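Local coordinates for protein LP04448p (Drosophila melanogaster, PDB 2QK2) that probably binds tubulin through TOG domains built of HEAT repeats, as in other XMAP215/Dis1 family proteins that act at microtubule plus ends, at residues L155-A158 with R159-R163; T167-K171 with K172-L176. All coordinates share one frame; numbering follows the deposited sequence.

Contact 1. Residues L155-A158 with R159-R163; sequences LFIA and RALTR
Arg-159 N gives its hydrogen to Leu-155 O at 3.0 Å in a nearly straight bond (173°), and the same helical pattern repeats from Ala-160 N to Phe-156 O and from Leu-161 N to Ile-157 O, both 2.8 Å. The next bond, Thr-162 N to Ala-158 O, is weak at 3.4 Å. Thr-162 suits this end because its OG1 reaches back to Arg-159 O at 2.6 Å, supplying a side-chain donor to a carbonyl of the last helical turns. The Arg-159 chain bends at chi3 (-55°), which folds the guanidinium back over the preceding turn: one face covers Phe-156 CA, and NH1 lies 3.7 Å from Leu-155 CB. Its NE forms a salt bridge with Asp-123 of helix 112-126. Replacing the arginine by alanine removes the guanidinium, which would probably leave Asp-123 without this positive partner and strip the cover from the backbone of Leu-155 and Phe-156. On the buried side, Ile-157 and Leu-161 lie side by side, with Ile-157 CG2 3.7 Å from Leu-161 CD1, and both reach helix 131-141. The methyl of Ala-160 sits over one face of the Phe-156 ring, and the same residue touches Tyr-126 of helix 112-126. The helix thus turns branched and aromatic carbon toward its neighbours, while the arginine's long arm both covers its own backbone and ties it by charge to helix 112-126.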
loop_
_atom_site.group_PDB
_atom_site.type_symbol
_atom_site.label_atom_id
_atom_site.label_comp_id
_atom_site.label_asym_id
_atom_site.label_seq_id
_atom_site.Cartn_x
_atom_site.Cartn_y
_atom_site.Cartn_z
ATOM N N LEU A 155 -1.854 8.127 5.193
ATOM C CA LEU A 155 -0.441 7.806 5.379
ATOM C C LEU A 155 0.085 7.051 4.156
ATOM O O LEU A 155 1.250 7.209 3.762
ATOM C CB LEU A 155 -0.247 6.973 6.645
ATOM C CG LEU A 155 -0.506 7.725 7.964
ATOM C CD1 LEU A 155 -0.394 6.755 9.136
ATOM C CD2 LEU A 155 0.501 8.872 8.113
ATOM N N PHE A 156 -0.771 6.227 3.561
ATOM C CA PHE A 156 -0.386 5.485 2.357
ATOM C C PHE A 156 -0.052 6.499 1.255
ATOM O O PHE A 156 0.938 6.360 0.543
ATOM C CB PHE A 156 -1.532 4.576 1.899
ATOM C CG PHE A 156 -1.423 4.143 0.457
ATOM C CD1 PHE A 156 -0.347 3.378 0.027
ATOM C CD2 PHE A 156 -2.396 4.515 -0.466
ATOM C CE1 PHE A 156 -0.239 2.984 -1.309
ATOM C CE2 PHE A 156 -2.300 4.129 -1.805
ATOM C CZ PHE A 156 -1.218 3.362 -2.224
ATOM N N ILE A 157 -0.892 7.520 1.122
ATOM C CA ILE A 157 -0.677 8.569 0.124
ATOM C C ILE A 157 0.651 9.295 0.376
ATOM O O ILE A 157 1.406 9.585 -0.563
ATOM C CB ILE A 157 -1.849 9.579 0.147
ATOM C CG1 ILE A 157 -3.132 8.879 -0.328
ATOM C CG2 ILE A 157 -1.536 10.784 -0.727
ATOM C CD1 ILE A 157 -4.384 9.725 -0.191
ATOM N N ALA A 158 0.944 9.574 1.643
ATOM C CA ALA A 158 2.185 10.253 2.005
ATOM C C ALA A 158 3.399 9.429 1.577
ATOM O O ALA A 158 4.302 9.939 0.913
ATOM C CB ALA A 158 2.231 10.507 3.516
ATOM N N ARG A 159 3.427 8.155 1.964
ATOM C CA ARG A 159 4.547 7.297 1.596
ATOM C C ARG A 159 4.621 7.148 0.076
ATOM O O ARG A 159 5.704 7.197 -0.510
ATOM C CB ARG A 159 4.413 5.922 2.256
ATOM C CG ARG A 159 4.439 5.952 3.785
ATOM C CD ARG A 159 4.620 4.545 4.377
ATOM N NE ARG A 159 3.607 3.604 3.902
ATOM C CZ ARG A 159 2.367 3.506 4.379
ATOM N NH1 ARG A 159 1.954 4.294 5.368
ATOM N NH2 ARG A 159 1.529 2.619 3.851
ATOM N N ALA A 160 3.469 6.993 -0.567
ATOM C CA ALA A 160 3.430 6.851 -2.025
ATOM C C ALA A 160 4.039 8.074 -2.731
ATOM O O ALA A 160 4.843 7.941 -3.662
ATOM C CB ALA A 160 1.985 6.652 -2.490
ATOM N N LEU A 161 3.651 9.264 -2.280
ATOM C CA LEU A 161 4.137 10.505 -2.871
ATOM C C LEU A 161 5.658 10.651 -2.837
ATOM O O LEU A 161 6.244 11.244 -3.748
ATOM C CB LEU A 161 3.465 11.706 -2.191
ATOM C CG LEU A 161 1.974 11.874 -2.512
ATOM C CD1 LEU A 161 1.358 12.949 -1.617
ATOM C CD2 LEU A 161 1.800 12.248 -3.982
ATOM N N THR A 162 6.302 10.106 -1.809
ATOM C CA THR A 162 7.756 10.196 -1.713
ATOM C C THR A 162 8.430 9.384 -2.820
ATOM O O THR A 162 9.638 9.497 -3.034
ATOM C CB THR A 162 8.287 9.671 -0.362
ATOM O OG1 THR A 162 8.022 8.269 -0.263
ATOM C CG2 THR A 162 7.628 10.399 0.802
ATOM N N ARG A 163 7.652 8.561 -3.516
ATOM C CA ARG A 163 8.194 7.735 -4.594
ATOM C C ARG A 163 7.405 7.944 -5.875
ATOM O O ARG A 163 7.225 7.016 -6.667
ATOM C CB ARG A 163 8.140 6.258 -4.205
ATOM C CG ARG A 163 8.929 5.923 -2.954
ATOM C CD ARG A 163 8.691 4.487 -2.526
ATOM N NE ARG A 163 9.217 4.228 -1.188
ATOM C CZ ARG A 163 10.509 4.158 -0.890
ATOM N NH1 ARG A 163 11.422 4.321 -1.842
ATOM N NH2 ARG A 163 10.889 3.935 0.362
#

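Contact 2. Residues T167-K171 with K172-L176; sequences TALNK and KLLKL
Lys-171 and Lys-175, one turn apart at the start of helix 171-185, lie side by side and point the same way, with Lys-171 CG 3.7 Å from Lys-175 CD. Lys-171 is fully extended, whereas Lys-175 bends at chi3 and chi4, and their NZ atoms stay 5.4 Å apart. Lysine suits these exposed places: the methylenes of the two chains pack together, and those of Lys-175 also lie against Lys-171 O, while the like charges, which probably repel mildly, keep their distance. Lys-175 N also donates to Lys-171 O at 2.9 Å.

Leu-173 is gripped at its backbone and packed at its tip. Its N donates to Asn-170 OD1 at 2.9 Å, almost straight at 171°, making Asn-170 the N-cap of the helix. With chi1 at 53°, the amide of Asn-170 is tucked between its own backbone N and carbonyl carbon, and this brings OD1 back to Leu-173 N. Asparagine is apt here because its short side chain carries an acceptor for an amide that has no earlier carbonyl in the helix. The backbone carbonyl of Asn-170 meanwhile receives Leu-174 N at 3.0 Å.

On the inner side, Leu-173 CD2 comes within 4.2 Å of Leu-169 CG, and Leu-173 also touches Glu-132 and Gln-135 of helix 131-141. Leu-169, just before the cap, reaches Leu-203 and Met-207 of helix 190-207. The sequence therefore divides its chemistry by side: the asparagine cap accepts from Leu-173 N, leucines join the helix start to its neighbours, and lysines face outward.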
loop_
_atom_site.group_PDB
_atom_site.type_symbol
_atom_site.label_atom_id
_atom_site.label_comp_id
_atom_site.label_asym_id
_atom_site.label_seq_id
_atom_site.Cartn_x
_atom_site.Cartn_y
_atom_site.Cartn_z
ATOM N N THR A 167 5.472 14.529 -12.625
ATOM C CA THR A 167 4.691 14.465 -13.861
ATOM C C THR A 167 3.577 13.416 -13.830
ATOM O O THR A 167 2.785 13.320 -14.770
ATOM C CB THR A 167 5.590 14.189 -15.090
ATOM O OG1 THR A 167 6.308 12.962 -14.901
ATOM C CG2 THR A 167 6.579 15.330 -15.290
ATOM N N ALA A 168 3.510 12.635 -12.754
ATOM C CA ALA A 168 2.478 11.611 -12.628
ATOM C C ALA A 168 1.151 12.208 -12.157
ATOM O O ALA A 168 0.118 11.532 -12.171
ATOM C CB ALA A 168 2.932 10.524 -11.664
ATOM N N LEU A 169 1.175 13.474 -11.744
ATOM C CA LEU A 169 -0.039 14.139 -11.279
ATOM C C LEU A 169 -0.453 15.338 -12.133
ATOM O O LEU A 169 0.274 16.329 -12.210
ATOM C CB LEU A 169 0.130 14.623 -9.834
ATOM C CG LEU A 169 0.216 13.609 -8.690
ATOM C CD1 LEU A 169 1.587 12.958 -8.676
ATOM C CD2 LEU A 169 -0.034 14.326 -7.366
ATOM N N ASN A 170 -1.614 15.257 -12.778
ATOM C CA ASN A 170 -2.072 16.395 -13.560
ATOM C C ASN A 170 -2.908 17.276 -12.639
ATOM O O ASN A 170 -3.111 16.947 -11.469
ATOM C CB ASN A 170 -2.881 15.965 -14.798
ATOM C CG ASN A 170 -4.029 15.026 -14.470
ATOM O OD1 ASN A 170 -4.808 15.264 -13.549
ATOM N ND2 ASN A 170 -4.149 13.959 -15.250
ATOM N N LYS A 171 -3.378 18.401 -13.165
ATOM C CA LYS A 171 -4.172 19.343 -12.386
ATOM C C LYS A 171 -5.386 18.685 -11.724
ATOM O O LYS A 171 -5.606 18.851 -10.526
ATOM C CB LYS A 171 -4.625 20.501 -13.277
ATOM C CG LYS A 171 -5.327 21.624 -12.535
ATOM C CD LYS A 171 -5.670 22.761 -13.485
ATOM C CE LYS A 171 -6.365 23.903 -12.761
ATOM N NZ LYS A 171 -6.713 25.003 -13.701
ATOM N N LYS A 172 -6.169 17.939 -12.496
ATOM C CA LYS A 172 -7.346 17.283 -11.939
ATOM C C LYS A 172 -7.039 16.386 -10.745
ATOM O O LYS A 172 -7.692 16.491 -9.705
ATOM C CB LYS A 172 -8.068 16.459 -13.007
ATOM C CG LYS A 172 -9.201 17.198 -13.696
ATOM C CD LYS A 172 -10.128 16.226 -14.411
ATOM C CE LYS A 172 -11.320 16.947 -15.031
ATOM N NZ LYS A 172 -12.308 15.984 -15.616
ATOM N N LEU A 173 -6.052 15.506 -10.888
ATOM C CA LEU A 173 -5.693 14.588 -9.805
ATOM C C LEU A 173 -5.197 15.343 -8.575
ATOM O O LEU A 173 -5.531 14.990 -7.439
ATOM C CB LEU A 173 -4.623 13.598 -10.273
ATOM C CG LEU A 173 -4.228 12.497 -9.281
ATOM C CD1 LEU A 173 -5.469 11.731 -8.836
ATOM C CD2 LEU A 173 -3.237 11.553 -9.937
ATOM N N LEU A 174 -4.398 16.382 -8.807
ATOM C CA LEU A 174 -3.871 17.189 -7.715
ATOM C C LEU A 174 -5.029 17.802 -6.932
ATOM O O LEU A 174 -5.060 17.753 -5.708
ATOM C CB LEU A 174 -2.969 18.306 -8.257
ATOM C CG LEU A 174 -2.400 19.230 -7.169
ATOM C CD1 LEU A 174 -1.482 18.413 -6.274
ATOM C CD2 LEU A 174 -1.646 20.411 -7.787
ATOM N N LYS A 175 -5.987 18.378 -7.647
ATOM C CA LYS A 175 -7.140 18.992 -6.996
ATOM C C LYS A 175 -7.985 17.962 -6.249
ATOM O O LYS A 175 -8.409 18.201 -5.121
ATOM C CB LYS A 175 -7.994 19.725 -8.035
ATOM C CG LYS A 175 -7.272 20.905 -8.678
ATOM C CD LYS A 175 -7.939 21.342 -9.977
ATOM C CE LYS A 175 -9.288 22.000 -9.740
ATOM N NZ LYS A 175 -9.126 23.340 -9.118
ATOM N N LEU A 176 -8.226 16.814 -6.880
ATOM C CA LEU A 176 -9.026 15.760 -6.263
ATOM C C LEU A 176 -8.373 15.249 -4.976
ATOM O O LEU A 176 -9.030 15.076 -3.949
ATOM C CB LEU A 176 -9.209 14.597 -7.242
ATOM C CG LEU A 176 -9.957 13.372 -6.703
ATOM C CD1 LEU A 176 -11.401 13.748 -6.395
ATOM C CD2 LEU A 176 -9.909 12.252 -7.735
#

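The two contacts come in series along the chain, contact 1 closing before contact 2 opens, and their centres lie about 15 Å apart. Contact 1 occupies the end of helix 147-161, its centre about 9 Å from the centre of the chain, and is largely buried; contact 2 covers the loop that follows and the beginning of helix 171-185, its centre about 19 Å from the centre of the chain, and is only partly buried. Apart from adjoining in sequence, the segments do not touch each other. Both nevertheless pack against helices 131-141 and 190-207, so consecutive helices share neighbours, consistent with the stacked helices of a HEAT-repeat TOG domain. Together they mark where one helix ends and the next starts.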